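Local atomic coordinates of citrate synthase (Metallosphaera sedula, PDB entry 6ABW), a protein that probably catalyses the condensation of oxaloacetate with acetyl-CoA and water to give citrate and CoA, a step of the tricarboxylic acid cycle. Residues K134-A139 and E162-S167; S167-S172 and K183-A188; V242-G245 and M249-S252. All coordinates share one frame; numbering follows the deposited sequence.

Interaction 1 of 3, residues K134-A139 and E162-S167; sequences KLVARA and ESFAKS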
loop_
_atom_site.group_PDB
_atom_site.type_symbol
_atom_site.label_atom_id
_atom_site.label_comp_id
_atom_site.label_asym_id
_atom_site.label_seq_id
_atom_site.Cartn_x
_atom_site.Cartn_y
_atom_site.Cartn_z
ATOM N N LYS A 134 4.002 19.150 -3.497
ATOM C CA LYS A 134 3.772 19.288 -2.064
ATOM C C LYS A 134 4.125 17.944 -1.338
ATOM O O LYS A 134 4.640 17.939 -0.229
ATOM C CB LYS A 134 2.314 19.655 -1.778
ATOM C CG LYS A 134 1.984 21.151 -2.071
ATOM C CD LYS A 134 0.574 21.530 -1.655
ATOM C CE LYS A 134 -0.437 21.165 -2.744
ATOM N NZ LYS A 134 -1.792 21.438 -2.210
ATOM N N LEU A 135 3.811 16.838 -1.958
ATOM C CA LEU A 135 4.131 15.532 -1.354
ATOM C C LEU A 135 5.651 15.352 -1.202
ATOM O O LEU A 135 6.116 14.814 -0.212
ATOM C CB LEU A 135 3.514 14.399 -2.243
ATOM C CG LEU A 135 3.720 12.947 -1.710
ATOM C CD1 LEU A 135 2.613 12.032 -2.233
ATOM C CD2 LEU A 135 5.064 12.358 -2.120
ATOM N N VAL A 136 6.419 15.730 -2.210
ATOM C CA VAL A 136 7.891 15.609 -2.164
ATOM C C VAL A 136 8.475 16.439 -1.013
ATOM O O VAL A 136 9.319 15.970 -0.244
ATOM C CB VAL A 136 8.539 15.979 -3.515
ATOM C CG1 VAL A 136 10.042 16.112 -3.326
ATOM C CG2 VAL A 136 8.198 14.864 -4.516
ATOM N N ALA A 137 7.986 17.657 -0.850
ATOM C CA ALA A 137 8.322 18.417 0.345
ATOM C C ALA A 137 8.021 17.776 1.650
ATOM O O ALA A 137 8.828 17.782 2.618
ATOM C CB ALA A 137 7.554 19.736 0.287
ATOM N N ARG A 138 6.840 17.218 1.732
ATOM C CA ARG A 138 6.414 16.556 2.948
ATOM C C ARG A 138 7.186 15.246 3.223
ATOM O O ARG A 138 7.373 14.881 4.355
ATOM C CB ARG A 138 4.915 16.356 2.920
ATOM C CG ARG A 138 4.217 17.721 3.009
ATOM C CD ARG A 138 2.779 17.687 2.634
ATOM N NE ARG A 138 2.267 19.046 2.763
ATOM C CZ ARG A 138 1.121 19.502 2.266
ATOM N NH1 ARG A 138 0.341 18.780 1.502
ATOM N NH2 ARG A 138 0.781 20.786 2.501
ATOM N N ALA A 139 7.680 14.611 2.157
ATOM C CA ALA A 139 8.616 13.480 2.287
ATOM C C ALA A 139 9.864 13.892 3.014
ATOM O O ALA A 139 10.350 13.155 3.867
ATOM C CB ALA A 139 8.920 12.833 0.946
ATOM N N GLU A 162 18.461 27.949 0.698
ATOM C CA GLU A 162 18.960 27.940 -0.692
ATOM C C GLU A 162 18.659 26.703 -1.495
ATOM O O GLU A 162 18.655 26.772 -2.717
ATOM C CB GLU A 162 20.477 28.300 -0.701
ATOM C CG GLU A 162 20.567 29.821 -0.338
ATOM C CD GLU A 162 21.938 30.357 0.042
ATOM O OE1 GLU A 162 22.167 30.662 1.247
ATOM O OE2 GLU A 162 22.775 30.505 -0.878
ATOM N N SER A 163 18.351 25.575 -0.827
ATOM C CA SER A 163 17.937 24.396 -1.573
ATOM C C SER A 163 17.238 23.341 -0.703
ATOM O O SER A 163 17.365 23.303 0.530
ATOM C CB SER A 163 19.104 23.746 -2.246
ATOM O OG SER A 163 19.994 23.156 -1.290
ATOM N N PHE A 164 16.542 22.478 -1.417
ATOM C CA PHE A 164 15.823 21.353 -0.819
ATOM C C PHE A 164 16.755 20.496 -0.058
ATOM O O PHE A 164 16.477 20.143 1.086
ATOM C CB PHE A 164 15.135 20.603 -1.926
ATOM C CG PHE A 164 14.306 19.383 -1.470
ATOM C CD1 PHE A 164 14.891 18.171 -1.236
ATOM C CD2 PHE A 164 12.919 19.492 -1.333
ATOM C CE1 PHE A 164 14.107 17.023 -0.815
ATOM C CE2 PHE A 164 12.142 18.422 -0.933
ATOM C CZ PHE A 164 12.733 17.147 -0.727
ATOM N N ALA A 165 17.889 20.173 -0.671
ATOM C CA ALA A 165 18.913 19.372 0.014
ATOM C C ALA A 165 19.379 19.993 1.315
ATOM O O ALA A 165 19.544 19.345 2.333
ATOM C CB ALA A 165 20.103 19.113 -0.907
ATOM N N LYS A 166 19.680 21.300 1.270
ATOM C CA LYS A 166 20.104 21.995 2.480
ATOM C C LYS A 166 19.040 22.038 3.592
ATOM O O LYS A 166 19.356 21.771 4.746
ATOM C CB LYS A 166 20.598 23.440 2.141
ATOM C CG LYS A 166 21.271 24.058 3.316
ATOM C CD LYS A 166 21.700 25.469 2.945
ATOM C CE LYS A 166 22.284 26.143 4.181
ATOM N NZ LYS A 166 23.062 27.364 3.731
ATOM N N SER A 167 17.820 22.311 3.224
ATOM C CA SER A 167 16.689 22.335 4.184
ATOM C C SER A 167 16.496 20.987 4.865
ATOM O O SER A 167 16.283 20.912 6.110
ATOM C CB SER A 167 15.405 22.800 3.519
ATOM O OG SER A 167 15.500 24.142 3.068
#
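The first turn of helix 164-173 faces the first half of helix 128-151, nearest at A137 and F164, whose CA atoms are 8.1 Å apart, and no hydrogen bond links the two segments. One aromatic side chain bridges that distance. F164 has CG anti to its own backbone N (chi1 -179°), which carries the ring toward helix 128-151, so that the leading edge, CE2 and CZ, arrives there. CZ comes within 3.6 Å of V136 O, and this carbonyl oxygen lies in the plane of the ring, where the rim C-H groups would be slightly positive. The same rim corner touches the V136 side chain, F164 CZ lying 3.9 Å from V136 CG1; the two side chains meet at about a right angle. A third contact runs from F164 CE2 to A137 CA, at 4.0 Å, where the small alanine lets the ring come up to the backbone. Just before F164 in the chain, S163 serves as N-cap: its OG accepts from K166 N at 3.2 Å with a nearly straight N-H...O angle of 164°, while F164 N is taken by the carboxylate of E57. Both bonds tie down the first turn, from which the ring projects. F56, Y85 and L189 also pack on F164, and a bound glycerol lies near it. With only a methyl at this position, as in an alanine, V136 and A137 would probably lose the ring edge that meets them, and a gap would open between the helices. Plain helix-to-helix packing through one aromatic side chain, away from the annotated sites, the contact belongs to the largely helical fold of citrate synthases and joins the 164-173 helix to the long 128-151 helix.

Interaction 2 of 3, residues S167-S172 and K183-A188; sequences SFLKAS and KAMDAA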
loop_
_atom_site.group_PDB
_atom_site.type_symbol
_atom_site.label_atom_id
_atom_site.label_comp_id
_atom_site.label_asym_id
_atom_site.label_seq_id
_atom_site.Cartn_x
_atom_site.Cartn_y
_atom_site.Cartn_z
ATOM N N SER A 167 17.820 22.311 3.224
ATOM C CA SER A 167 16.689 22.335 4.184
ATOM C C SER A 167 16.496 20.987 4.865
ATOM O O SER A 167 16.283 20.912 6.110
ATOM C CB SER A 167 15.405 22.800 3.519
ATOM O OG SER A 167 15.500 24.142 3.068
ATOM N N PHE A 168 16.669 19.921 4.075
ATOM C CA PHE A 168 16.532 18.543 4.574
ATOM C C PHE A 168 17.667 18.196 5.564
ATOM O O PHE A 168 17.459 17.699 6.699
ATOM C CB PHE A 168 16.436 17.550 3.376
ATOM C CG PHE A 168 16.508 16.130 3.835
ATOM C CD1 PHE A 168 15.495 15.623 4.652
ATOM C CD2 PHE A 168 17.634 15.298 3.547
ATOM C CE1 PHE A 168 15.537 14.326 5.132
ATOM C CE2 PHE A 168 17.679 14.002 4.036
ATOM C CZ PHE A 168 16.615 13.501 4.807
ATOM N N LEU A 169 18.914 18.546 5.207
ATOM C CA LEU A 169 20.041 18.302 6.088
ATOM C C LEU A 169 20.001 19.133 7.376
ATOM O O LEU A 169 20.318 18.622 8.434
ATOM C CB LEU A 169 21.349 18.523 5.378
ATOM C CG LEU A 169 21.725 17.589 4.225
ATOM C CD1 LEU A 169 22.963 18.126 3.522
ATOM C CD2 LEU A 169 21.946 16.175 4.707
ATOM N N LYS A 170 19.587 20.386 7.283
ATOM C CA LYS A 170 19.431 21.196 8.472
ATOM C C LYS A 170 18.349 20.712 9.396
ATOM O O LYS A 170 18.548 20.711 10.604
ATOM C CB LYS A 170 19.159 22.639 8.085
ATOM C CG LYS A 170 20.360 23.329 7.535
ATOM C CD LYS A 170 20.036 24.841 7.400
ATOM C CE LYS A 170 19.986 25.527 8.784
ATOM N NZ LYS A 170 19.367 26.877 8.711
ATOM N N ALA A 171 17.214 20.260 8.860
ATOM C CA ALA A 171 16.152 19.702 9.711
ATOM C C ALA A 171 16.627 18.406 10.344
ATOM O O ALA A 171 16.471 18.172 11.569
ATOM C CB ALA A 171 14.868 19.466 8.903
ATOM N N SER A 172 17.275 17.557 9.544
ATOM C CA SER A 172 17.796 16.290 10.064
ATOM C C SER A 172 18.774 16.398 11.256
ATOM O O SER A 172 18.698 15.625 12.235
ATOM C CB SER A 172 18.465 15.482 8.937
ATOM O OG SER A 172 17.494 15.074 7.975
ATOM N N LYS A 183 25.861 19.513 -1.706
ATOM C CA LYS A 183 25.930 19.094 -3.075
ATOM C C LYS A 183 25.798 17.517 -3.138
ATOM O O LYS A 183 25.208 16.937 -4.109
ATOM C CB LYS A 183 27.230 19.587 -3.692
ATOM C CG LYS A 183 27.449 19.077 -5.109
ATOM C CD LYS A 183 26.504 19.636 -6.170
ATOM C CE LYS A 183 26.830 19.185 -7.612
ATOM N NZ LYS A 183 25.762 19.667 -8.520
ATOM N N ALA A 184 26.381 16.844 -2.192
ATOM C CA ALA A 184 26.350 15.337 -2.162
ATOM C C ALA A 184 24.905 14.871 -1.967
ATOM O O ALA A 184 24.461 13.912 -2.546
ATOM C CB ALA A 184 27.247 14.794 -1.058
ATOM N N MET A 185 24.208 15.533 -1.093
ATOM C CA MET A 185 22.771 15.163 -0.793
ATOM C C MET A 185 21.920 15.458 -1.999
ATOM O O MET A 185 21.062 14.658 -2.407
ATOM C CB MET A 185 22.323 15.893 0.458
ATOM C CG MET A 185 20.873 15.531 0.860
ATOM S SD MET A 185 20.830 13.864 1.554
ATOM C CE MET A 185 19.420 13.158 0.722
ATOM N N ASP A 186 22.149 16.596 -2.657
ATOM C CA ASP A 186 21.441 16.946 -3.841
ATOM C C ASP A 186 21.683 15.908 -4.927
ATOM O O ASP A 186 20.737 15.441 -5.658
ATOM C CB ASP A 186 21.875 18.376 -4.345
ATOM C CG ASP A 186 21.035 18.837 -5.478
ATOM O OD1 ASP A 186 19.799 19.143 -5.270
ATOM O OD2 ASP A 186 21.581 18.829 -6.618
ATOM N N ALA A 187 22.940 15.534 -5.077
ATOM C CA ALA A 187 23.258 14.495 -6.069
ATOM C C ALA A 187 22.487 13.171 -5.796
ATOM O O ALA A 187 21.964 12.518 -6.719
ATOM C CB ALA A 187 24.768 14.248 -6.128
ATOM N N ALA A 188 22.515 12.738 -4.548
ATOM C CA ALA A 188 21.881 11.489 -4.105
ATOM C C ALA A 188 20.405 11.534 -4.411
ATOM O O ALA A 188 19.845 10.571 -4.875
ATOM C CB ALA A 188 22.106 11.280 -2.632
#
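M185 reaches from helix 179-191 to F168 and L169, successive residues of helix 164-173, and passes from L169 to F168 along its length. Its CB starts against the leucine, 3.8 Å from L169 CD1. CG, placed anti to the backbone N (chi1 -178°), continues toward helix 164-173 and settles by the fork of the same side chain, 4.0 Å from both L169 CG and L169 CD2. At chi2 (73°) the chain bends, and the sulfur passes from leucine to phenylalanine: M185 SD remains 4.1 Å from L169 CD2 while standing at the rim of the F168 ring, 5.2 Å from its centroid and 83° off the ring normal. This is a Met-aromatic contact made at the ring edge. The terminal methyl completes the path, with M185 CE 3.8 Å from F168 CE2, approaching the ring obliquely. The methionine thus lies across the phenylalanine at about a right angle, and its bent shape lets one flexible chain fit both partners. On helix 164-173 itself, S172 OG sits over one face of the F168 ring, toward its rim, and donates to F168 O at 2.9 Å from well above the carbonyl plane. That oxygen also receives S172 N, the ordinary helical bond, so two donors grip it and the serine hydroxyl is satisfied inside the packing. Around this apolar seam, F168 leans on S140 and V143 of helix 128-151 and on L345 and L348 of helix 342-365, while L169 touches P177 in the connecting loop. Helix 278-292 packs on helix 179-191 through I290 against A184 and F283 against A188, which places M185 in an all-helical surrounding, with no strand at the contact.

Interaction 3 of 3, residues V242-G245 and M249-S252; sequences VEIG and MTES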
loop_
_atom_site.group_PDB
_atom_site.type_symbol
_atom_site.label_atom_id
_atom_site.label_comp_id
_atom_site.label_asym_id
_atom_site.label_seq_id
_atom_site.Cartn_x
_atom_site.Cartn_y
_atom_site.Cartn_z
ATOM N N VAL A 242 31.234 -2.395 7.332
ATOM C CA VAL A 242 31.189 -2.380 8.774
ATOM C C VAL A 242 31.809 -3.648 9.382
ATOM O O VAL A 242 32.622 -3.558 10.298
ATOM C CB VAL A 242 29.764 -2.217 9.283
ATOM C CG1 VAL A 242 29.720 -2.322 10.834
ATOM C CG2 VAL A 242 29.188 -0.898 8.803
ATOM N N GLU A 243 31.520 -4.777 8.784
ATOM C CA GLU A 243 32.050 -6.044 9.204
ATOM C C GLU A 243 33.579 -6.121 9.010
ATOM O O GLU A 243 34.304 -6.694 9.833
ATOM C CB GLU A 243 31.326 -7.122 8.400
ATOM C CG GLU A 243 31.656 -8.574 8.700
ATOM C CD GLU A 243 30.600 -9.469 8.064
ATOM O OE1 GLU A 243 29.403 -9.293 8.411
ATOM O OE2 GLU A 243 30.938 -10.264 7.166
ATOM N N ILE A 244 34.049 -5.574 7.910
ATOM C CA ILE A 244 35.498 -5.494 7.645
ATOM C C ILE A 244 36.171 -4.602 8.713
ATOM O O ILE A 244 37.196 -5.012 9.303
ATOM C CB ILE A 244 35.782 -5.020 6.212
ATOM C CG1 ILE A 244 35.302 -6.052 5.213
ATOM C CG2 ILE A 244 37.264 -4.717 6.020
ATOM C CD1 ILE A 244 35.138 -5.509 3.826
ATOM N N GLY A 245 35.593 -3.447 9.028
ATOM C CA GLY A 245 36.052 -2.653 10.159
ATOM C C GLY A 245 37.217 -1.753 9.913
ATOM O O GLY A 245 37.157 -0.582 10.232
ATOM N N MET A 249 42.027 -5.023 6.764
ATOM C CA MET A 249 41.334 -6.288 6.884
ATOM C C MET A 249 40.545 -6.700 5.660
ATOM O O MET A 249 39.903 -7.753 5.691
ATOM C CB MET A 249 40.334 -6.215 8.035
ATOM C CG MET A 249 40.864 -5.696 9.320
ATOM S SD MET A 249 41.775 -6.971 10.152
ATOM C CE MET A 249 43.223 -5.983 10.369
ATOM N N THR A 250 40.470 -5.824 4.645
ATOM C CA THR A 250 39.595 -6.074 3.487
ATOM C C THR A 250 39.960 -7.302 2.703
ATOM O O THR A 250 39.105 -8.098 2.355
ATOM C CB THR A 250 39.532 -4.817 2.579
ATOM O OG1 THR A 250 39.227 -3.674 3.401
ATOM C CG2 THR A 250 38.439 -4.974 1.544
ATOM N N GLU A 251 41.232 -7.450 2.382
ATOM C CA GLU A 251 41.666 -8.607 1.593
ATOM C C GLU A 251 41.326 -9.921 2.240
ATOM O O GLU A 251 40.840 -10.840 1.584
ATOM C CB GLU A 251 43.174 -8.580 1.340
ATOM C CG GLU A 251 43.507 -7.657 0.201
ATOM C CD GLU A 251 45.002 -7.628 -0.224
ATOM O OE1 GLU A 251 45.837 -8.541 0.180
ATOM O OE2 GLU A 251 45.270 -6.678 -1.038
ATOM N N SER A 252 41.542 -9.999 3.554
ATOM C CA SER A 252 41.204 -11.203 4.301
ATOM C C SER A 252 39.703 -11.522 4.298
ATOM O O SER A 252 39.324 -12.685 4.048
ATOM C CB SER A 252 41.770 -11.158 5.754
ATOM O OG SER A 252 41.253 -12.224 6.528
#
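I244 and T250 meet across a short helix-turn-helix connection, in the structural rather than the DNA-binding sense: helix 233-244 ends, the chain turns within a few residues, and helix 250-260 sets off. Across the turn the CA atoms of I244 and T250 are 5.9 Å apart. The tight part lies on the inner side. The I244 branch CG2, anti to its backbone N, pushes into the start of the second helix and comes within 3.4 Å of T250 OG1 and 3.7 Å of T250 N, while the other branch extends so that I244 CD1 meets T250 CG2 at 4.0 Å. Two methyl-bearing branches of the isoleucine thus engage one threonine, both residues are buried, and I303 and L307 of helix 295-315 close over the pair. W253, one turn further along helix 250-260, also packs on I244. The outer part is looser and more exposed. There M249 touches through CB and CG: CB lies 3.6 Å from I244 O and 4.0 Å from I244 CG2, and CG is close to the same oxygen. Its chain then bends (chi2 -79°) and leads the sulfur away from helix 233-244 on the exposed side. On the same turn G245 leaves helical geometry with a positive phi of 83°; at its backbone angles a side chain would run into the carbonyl oxygen of I244, a conflict that glycine avoids. The turn lies near the acetyl-CoA pocket rather than in it, the I244 side chain being about 7 Å from that of L265, which binds acetyl-CoA. The polar end of T250 is satisfied within the turn itself: while its flank abuts the isoleucine methyl, T250 OG1 is hydrogen-bonded to the backbone oxygen P247 O.

In the fold
Interactions 1 and 2 are neighbours built on the same helix, 164-173: they share S167, their centres lie 9 Å apart, and they touch directly where A165 CB packs 3.7 Å from D186 N and 4.1 Å from M185 CG. Between them they join that helix to helix 128-151 through F164 and to helix 179-191 through M185, both away from the annotated sites. Interaction 3 stands apart, its centre 36 Å from that of interaction 1 and 29 Å from that of interaction 2, with nearest atoms about 18 Å from the latter. It is the one of the three near known acetyl-CoA-binding residues, though the I244 side chain is still about 13 Å from the bound acetyl-CoA.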